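Local coordinates for Tol-Pal system protein TolB (Acinetobacter baumannii, PDB 7MX5) that probably acts as the periplasmic component of the Tol-Pal system, which supports outer membrane invagination during cell division and keeps the outer membrane intact, at residues L28-F42 and A113-T126. Residues are numbered along the deposited sequence; the frame is centred on the assembly and turned at random.
Sequences LYPIVETDLNRSGRF and AGHMVSDAIYQALT
The ring of F42 receives L125 over one face, where CD1 of L125 lies 4.1 Å from the F42 ring centroid in a CH-pi contact, while CG2 of T126 meets the ring edge in its plane. That same T126 methyl sits over the centre of one face of the R41 guanidinium and also above the middle of the Y122 ring, so one CG2 serves three flat groups. Near the other end, the H115 imidazole presents its edge to D35: ND1 donates to D35 OD2 at 2.6 Å, with the acceptor in the ring plane. OD2 is approached on its syn side but from 27° out of the carboxylate plane. R38 approaches H115 CE1 with a guanidinium edge, its plane almost perpendicular to the imidazole, and its NH2 forms a salt bridge with D35 OD1 at 2.8 Å. D35 is thus held between a histidine and an arginine, a pairing that would probably stabilise its negative charge. Beside this polar pair, V32 is a knob in the hole formed by G114, V117, S118 and I121. With V32 CG1 anti to the backbone N (chi1 175°), that methyl reaches I121 CD1 at 4.0 Å, whereas CG2 packs against V117 CG1. S118 turns its hydroxyl back to G114 O at 2.7 Å. At G114, which has no side chain, the helix backbones come nearest, with L28 CD2 3.3 Å from G114 N and I31 CG2 facing its CA; the axes approach to 8.3 Å and cross at -47°. L36, F42 and L125 also touch I17 of strand 16-19, while I121 touches L89 of strand 83-91. The contact therefore joins two helices packed on a mixed beta-sheet, the alpha/beta architecture of the TolB amino-terminal domain.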
loop_
_atom_site.group_PDB
_atom_site.type_symbol
_atom_site.label_atom_id
_atom_site.label_comp_id
_atom_site.label_asym_id
_atom_site.label_seq_id
_atom_site.Cartn_x
_atom_site.Cartn_y
_atom_site.Cartn_z
ATOM N N LEU A 28 -13.962 -18.947 6.517
ATOM C CA LEU A 28 -13.000 -18.031 7.115
ATOM C C LEU A 28 -11.568 -18.509 6.914
ATOM O O LEU A 28 -10.710 -17.748 6.453
ATOM C CB LEU A 28 -13.308 -17.870 8.606
ATOM C CG LEU A 28 -12.701 -16.723 9.419
ATOM C CD1 LEU A 28 -11.302 -17.060 9.923
ATOM C CD2 LEU A 28 -12.684 -15.449 8.607
ATOM N N TYR A 29 -11.294 -19.766 7.262
ATOM C CA TYR A 29 -9.918 -20.248 7.253
ATOM C C TYR A 29 -9.262 -20.279 5.871
ATOM O O TYR A 29 -8.035 -20.088 5.818
ATOM C CB TYR A 29 -9.851 -21.625 7.941
ATOM C CG TYR A 29 -10.099 -22.835 7.063
ATOM C CD1 TYR A 29 -9.075 -23.404 6.312
ATOM C CD2 TYR A 29 -11.352 -23.428 7.011
ATOM C CE1 TYR A 29 -9.302 -24.512 5.518
ATOM C CE2 TYR A 29 -11.589 -24.534 6.221
ATOM C CZ TYR A 29 -10.562 -25.073 5.477
ATOM O OH TYR A 29 -10.796 -26.177 4.691
ATOM N N PRO A 30 -9.963 -20.512 4.750
ATOM C CA PRO A 30 -9.273 -20.377 3.456
ATOM C C PRO A 30 -8.750 -18.974 3.208
ATOM O O PRO A 30 -7.691 -18.816 2.588
ATOM C CB PRO A 30 -10.344 -20.770 2.428
ATOM C CG PRO A 30 -11.376 -21.501 3.178
ATOM C CD PRO A 30 -11.338 -21.018 4.586
ATOM N N ILE A 31 -9.463 -17.948 3.679
ATOM C CA ILE A 31 -8.965 -16.582 3.567
ATOM C C ILE A 31 -7.704 -16.405 4.405
ATOM O O ILE A 31 -6.738 -15.762 3.973
ATOM C CB ILE A 31 -10.063 -15.582 3.975
ATOM C CG1 ILE A 31 -11.218 -15.620 2.974
ATOM C CG2 ILE A 31 -9.495 -14.174 4.088
ATOM C CD1 ILE A 31 -12.443 -14.852 3.426
ATOM N N VAL A 32 -7.688 -16.978 5.611
ATOM C CA VAL A 32 -6.507 -16.886 6.463
ATOM C C VAL A 32 -5.336 -17.632 5.835
ATOM O O VAL A 32 -4.205 -17.130 5.806
ATOM C CB VAL A 32 -6.824 -17.416 7.872
ATOM C CG1 VAL A 32 -5.567 -17.438 8.730
ATOM C CG2 VAL A 32 -7.909 -16.573 8.523
ATOM N N GLU A 33 -5.587 -18.839 5.322
ATOM C CA GLU A 33 -4.535 -19.596 4.652
ATOM C C GLU A 33 -4.015 -18.862 3.423
ATOM O O GLU A 33 -2.823 -18.944 3.108
ATOM C CB GLU A 33 -5.058 -20.982 4.270
ATOM C CG GLU A 33 -4.063 -21.850 3.517
ATOM C CD GLU A 33 -4.674 -23.157 3.054
ATOM O OE1 GLU A 33 -5.838 -23.428 3.417
ATOM O OE2 GLU A 33 -3.994 -23.912 2.329
ATOM N N THR A 34 -4.889 -18.133 2.726
ATOM C CA THR A 34 -4.449 -17.361 1.568
ATOM C C THR A 34 -3.634 -16.145 1.993
ATOM O O THR A 34 -2.639 -15.801 1.346
ATOM C CB THR A 34 -5.655 -16.932 0.733
ATOM O OG1 THR A 34 -6.477 -18.074 0.456
ATOM C CG2 THR A 34 -5.200 -16.308 -0.578
ATOM N N ASP A 35 -4.043 -15.482 3.076
ATOM C CA ASP A 35 -3.293 -14.329 3.567
ATOM C C ASP A 35 -1.894 -14.736 4.010
ATOM O O ASP A 35 -0.902 -14.096 3.645
ATOM C CB ASP A 35 -4.047 -13.663 4.719
ATOM C CG ASP A 35 -5.309 -12.959 4.265
ATOM O OD1 ASP A 35 -5.397 -12.589 3.075
ATOM O OD2 ASP A 35 -6.215 -12.771 5.105
ATOM N N LEU A 36 -1.797 -15.810 4.800
ATOM C CA LEU A 36 -0.494 -16.264 5.277
ATOM C C LEU A 36 0.427 -16.635 4.122
ATOM O O LEU A 36 1.647 -16.455 4.220
ATOM C CB LEU A 36 -0.671 -17.453 6.222
ATOM C CG LEU A 36 -1.364 -17.154 7.554
ATOM C CD1 LEU A 36 -1.065 -18.240 8.575
ATOM C CD2 LEU A 36 -0.951 -15.788 8.085
ATOM N N ASN A 37 -0.132 -17.141 3.023
ATOM C CA ASN A 37 0.669 -17.472 1.852
ATOM C C ASN A 37 1.059 -16.248 1.035
ATOM O O ASN A 37 1.912 -16.365 0.149
ATOM C CB ASN A 37 -0.080 -18.469 0.964
ATOM C CG ASN A 37 0.212 -19.909 1.336
ATOM O OD1 ASN A 37 1.341 -20.381 1.196
ATOM N ND2 ASN A 37 -0.805 -20.616 1.815
ATOM N N ARG A 38 0.460 -15.087 1.303
ATOM C CA ARG A 38 0.850 -13.843 0.651
ATOM C C ARG A 38 1.512 -12.871 1.623
ATOM O O ARG A 38 1.607 -11.672 1.336
ATOM C CB ARG A 38 -0.354 -13.195 -0.039
ATOM C CG ARG A 38 -1.367 -12.533 0.883
ATOM C CD ARG A 38 -2.359 -11.704 0.076
ATOM N NE ARG A 38 -3.556 -11.361 0.836
ATOM C CZ ARG A 38 -3.771 -10.181 1.402
ATOM N NH1 ARG A 38 -2.885 -9.202 1.320
ATOM N NH2 ARG A 38 -4.906 -9.977 2.065
ATOM N N SER A 39 1.993 -13.372 2.762
ATOM C CA SER A 39 2.658 -12.547 3.762
ATOM C C SER A 39 4.085 -12.178 3.384
ATOM O O SER A 39 4.660 -11.281 4.012
ATOM C CB SER A 39 2.667 -13.271 5.111
ATOM O OG SER A 39 3.529 -14.397 5.076
ATOM N N GLY A 40 4.671 -12.840 2.389
ATOM C CA GLY A 40 6.059 -12.616 2.047
ATOM C C GLY A 40 7.060 -13.184 3.026
ATOM O O GLY A 40 8.268 -13.056 2.795
ATOM N N ARG A 41 6.599 -13.809 4.110
ATOM C CA ARG A 41 7.480 -14.368 5.123
ATOM C C ARG A 41 7.124 -15.789 5.529
ATOM O O ARG A 41 7.901 -16.407 6.265
ATOM C CB ARG A 41 7.475 -13.486 6.383
ATOM C CG ARG A 41 8.522 -12.389 6.386
ATOM C CD ARG A 41 8.858 -11.971 7.807
ATOM N NE ARG A 41 8.924 -13.117 8.707
ATOM C CZ ARG A 41 9.697 -13.184 9.782
ATOM N NH1 ARG A 41 10.488 -12.182 10.127
ATOM N NH2 ARG A 41 9.676 -14.284 10.529
ATOM N N PHE A 42 5.985 -16.322 5.091
ATOM C CA PHE A 42 5.558 -17.653 5.494
ATOM C C PHE A 42 4.804 -18.316 4.352
ATOM O O PHE A 42 4.403 -17.670 3.380
ATOM C CB PHE A 42 4.664 -17.610 6.740
ATOM C CG PHE A 42 5.290 -16.933 7.921
ATOM C CD1 PHE A 42 6.149 -17.626 8.758
ATOM C CD2 PHE A 42 5.011 -15.606 8.203
ATOM C CE1 PHE A 42 6.724 -17.007 9.849
ATOM C CE2 PHE A 42 5.584 -14.982 9.292
ATOM C CZ PHE A 42 6.441 -15.682 10.116
ATOM N N ALA A 113 -12.695 -10.250 8.741
ATOM C CA ALA A 113 -12.372 -11.065 9.907
ATOM C C ALA A 113 -11.167 -11.957 9.635
ATOM O O ALA A 113 -10.302 -12.122 10.503
ATOM C CB ALA A 113 -13.582 -11.905 10.315
ATOM N N GLY A 114 -11.094 -12.541 8.438
ATOM C CA GLY A 114 -9.939 -13.353 8.094
ATOM C C GLY A 114 -8.661 -12.543 8.029
ATOM O O GLY A 114 -7.595 -13.013 8.434
ATOM N N HIS A 115 -8.750 -11.311 7.523
ATOM C CA HIS A 115 -7.580 -10.443 7.493
ATOM C C HIS A 115 -7.155 -10.030 8.896
ATOM O O HIS A 115 -5.962 -9.831 9.146
ATOM C CB HIS A 115 -7.864 -9.213 6.630
ATOM C CG HIS A 115 -8.120 -9.535 5.189
ATOM N ND1 HIS A 115 -7.594 -10.649 4.571
ATOM C CD2 HIS A 115 -8.848 -8.890 4.247
ATOM C CE1 HIS A 115 -7.986 -10.676 3.310
ATOM N NE2 HIS A 115 -8.747 -9.620 3.087
ATOM N N MET A 116 -8.110 -9.901 9.821
ATOM C CA MET A 116 -7.764 -9.587 11.204
ATOM C C MET A 116 -7.059 -10.761 11.870
ATOM O O MET A 116 -6.046 -10.582 12.558
ATOM C CB MET A 116 -9.018 -9.198 11.987
ATOM C CG MET A 116 -9.549 -7.812 11.667
ATOM S SD MET A 116 -11.329 -7.682 11.922
ATOM C CE MET A 116 -11.389 -6.660 13.392
ATOM N N VAL A 117 -7.588 -11.973 11.682
ATOM C CA VAL A 117 -6.944 -13.163 12.230
ATOM C C VAL A 117 -5.539 -13.315 11.662
ATOM O O VAL A 117 -4.581 -13.590 12.396
ATOM C CB VAL A 117 -7.804 -14.410 11.952
ATOM C CG1 VAL A 117 -7.061 -15.674 12.358
ATOM C CG2 VAL A 117 -9.136 -14.309 12.681
ATOM N N SER A 118 -5.393 -13.125 10.350
ATOM C CA SER A 118 -4.078 -13.226 9.726
ATOM C C SER A 118 -3.147 -12.117 10.196
ATOM O O SER A 118 -1.936 -12.340 10.320
ATOM C CB SER A 118 -4.219 -13.190 8.206
ATOM O OG SER A 118 -5.199 -14.114 7.763
ATOM N N ASP A 119 -3.683 -10.922 10.453
ATOM C CA ASP A 119 -2.858 -9.839 10.979
ATOM C C ASP A 119 -2.314 -10.187 12.359
ATOM O O ASP A 119 -1.166 -9.860 12.684
ATOM C CB ASP A 119 -3.663 -8.541 11.035
ATOM C CG ASP A 119 -3.612 -7.764 9.733
ATOM O OD1 ASP A 119 -3.071 -8.295 8.742
ATOM O OD2 ASP A 119 -4.111 -6.620 9.703
ATOM N N ALA A 120 -3.124 -10.856 13.183
ATOM C CA ALA A 120 -2.672 -11.239 14.515
ATOM C C ALA A 120 -1.647 -12.364 14.449
ATOM O O ALA A 120 -0.693 -12.389 15.238
ATOM C CB ALA A 120 -3.865 -11.647 15.379
ATOM N N ILE A 121 -1.828 -13.306 13.520
ATOM C CA ILE A 121 -0.856 -14.384 13.352
ATOM C C ILE A 121 0.485 -13.822 12.901
ATOM O O ILE A 121 1.543 -14.210 13.409
ATOM C CB ILE A 121 -1.390 -15.436 12.361
ATOM C CG1 ILE A 121 -2.634 -16.124 12.926
ATOM C CG2 ILE A 121 -0.313 -16.460 12.033
ATOM C CD1 ILE A 121 -3.272 -17.109 11.969
ATOM N N TYR A 122 0.458 -12.894 11.940
ATOM C CA TYR A 122 1.689 -12.289 11.443
ATOM C C TYR A 122 2.428 -11.548 12.550
ATOM O O TYR A 122 3.650 -11.675 12.686
ATOM C CB TYR A 122 1.362 -11.347 10.284
ATOM C CG TYR A 122 2.562 -10.731 9.598
ATOM C CD1 TYR A 122 3.169 -11.363 8.523
ATOM C CD2 TYR A 122 3.071 -9.508 10.013
ATOM C CE1 TYR A 122 4.260 -10.801 7.887
ATOM C CE2 TYR A 122 4.161 -8.938 9.384
ATOM C CZ TYR A 122 4.752 -9.588 8.321
ATOM O OH TYR A 122 5.838 -9.024 7.691
ATOM N N GLN A 123 1.699 -10.771 13.356
ATOM C CA GLN A 123 2.335 -10.012 14.427
ATOM C C GLN A 123 2.892 -10.933 15.507
ATOM O O GLN A 123 3.940 -10.644 16.096
ATOM C CB GLN A 123 1.336 -9.024 15.027
ATOM C CG GLN A 123 1.947 -8.025 15.992
ATOM C CD GLN A 123 0.978 -6.927 16.373
ATOM O OE1 GLN A 123 0.015 -7.159 17.104
ATOM N NE2 GLN A 123 1.226 -5.720 15.879
ATOM N N ALA A 124 2.209 -12.046 15.777
ATOM C CA ALA A 124 2.675 -12.971 16.803
ATOM C C ALA A 124 3.929 -13.725 16.380
ATOM O O ALA A 124 4.655 -14.226 17.244
ATOM C CB ALA A 124 1.567 -13.963 17.159
ATOM N N LEU A 125 4.203 -13.812 15.079
ATOM C CA LEU A 125 5.351 -14.558 14.580
ATOM C C LEU A 125 6.537 -13.676 14.225
ATOM O O LEU A 125 7.679 -14.145 14.279
ATOM C CB LEU A 125 4.953 -15.376 13.347
ATOM C CG LEU A 125 3.935 -16.491 13.586
ATOM C CD1 LEU A 125 3.531 -17.133 12.275
ATOM C CD2 LEU A 125 4.496 -17.528 14.540
ATOM N N THR A 126 6.300 -12.415 13.858
ATOM C CA THR A 126 7.367 -11.509 13.463
ATOM C C THR A 126 7.512 -10.290 14.359
ATOM O O THR A 126 8.559 -9.633 14.304
ATOM C CB THR A 126 7.154 -11.020 12.020
ATOM O OG1 THR A 126 6.227 -9.928 12.017
ATOM C CG2 THR A 126 6.611 -12.140 11.148
#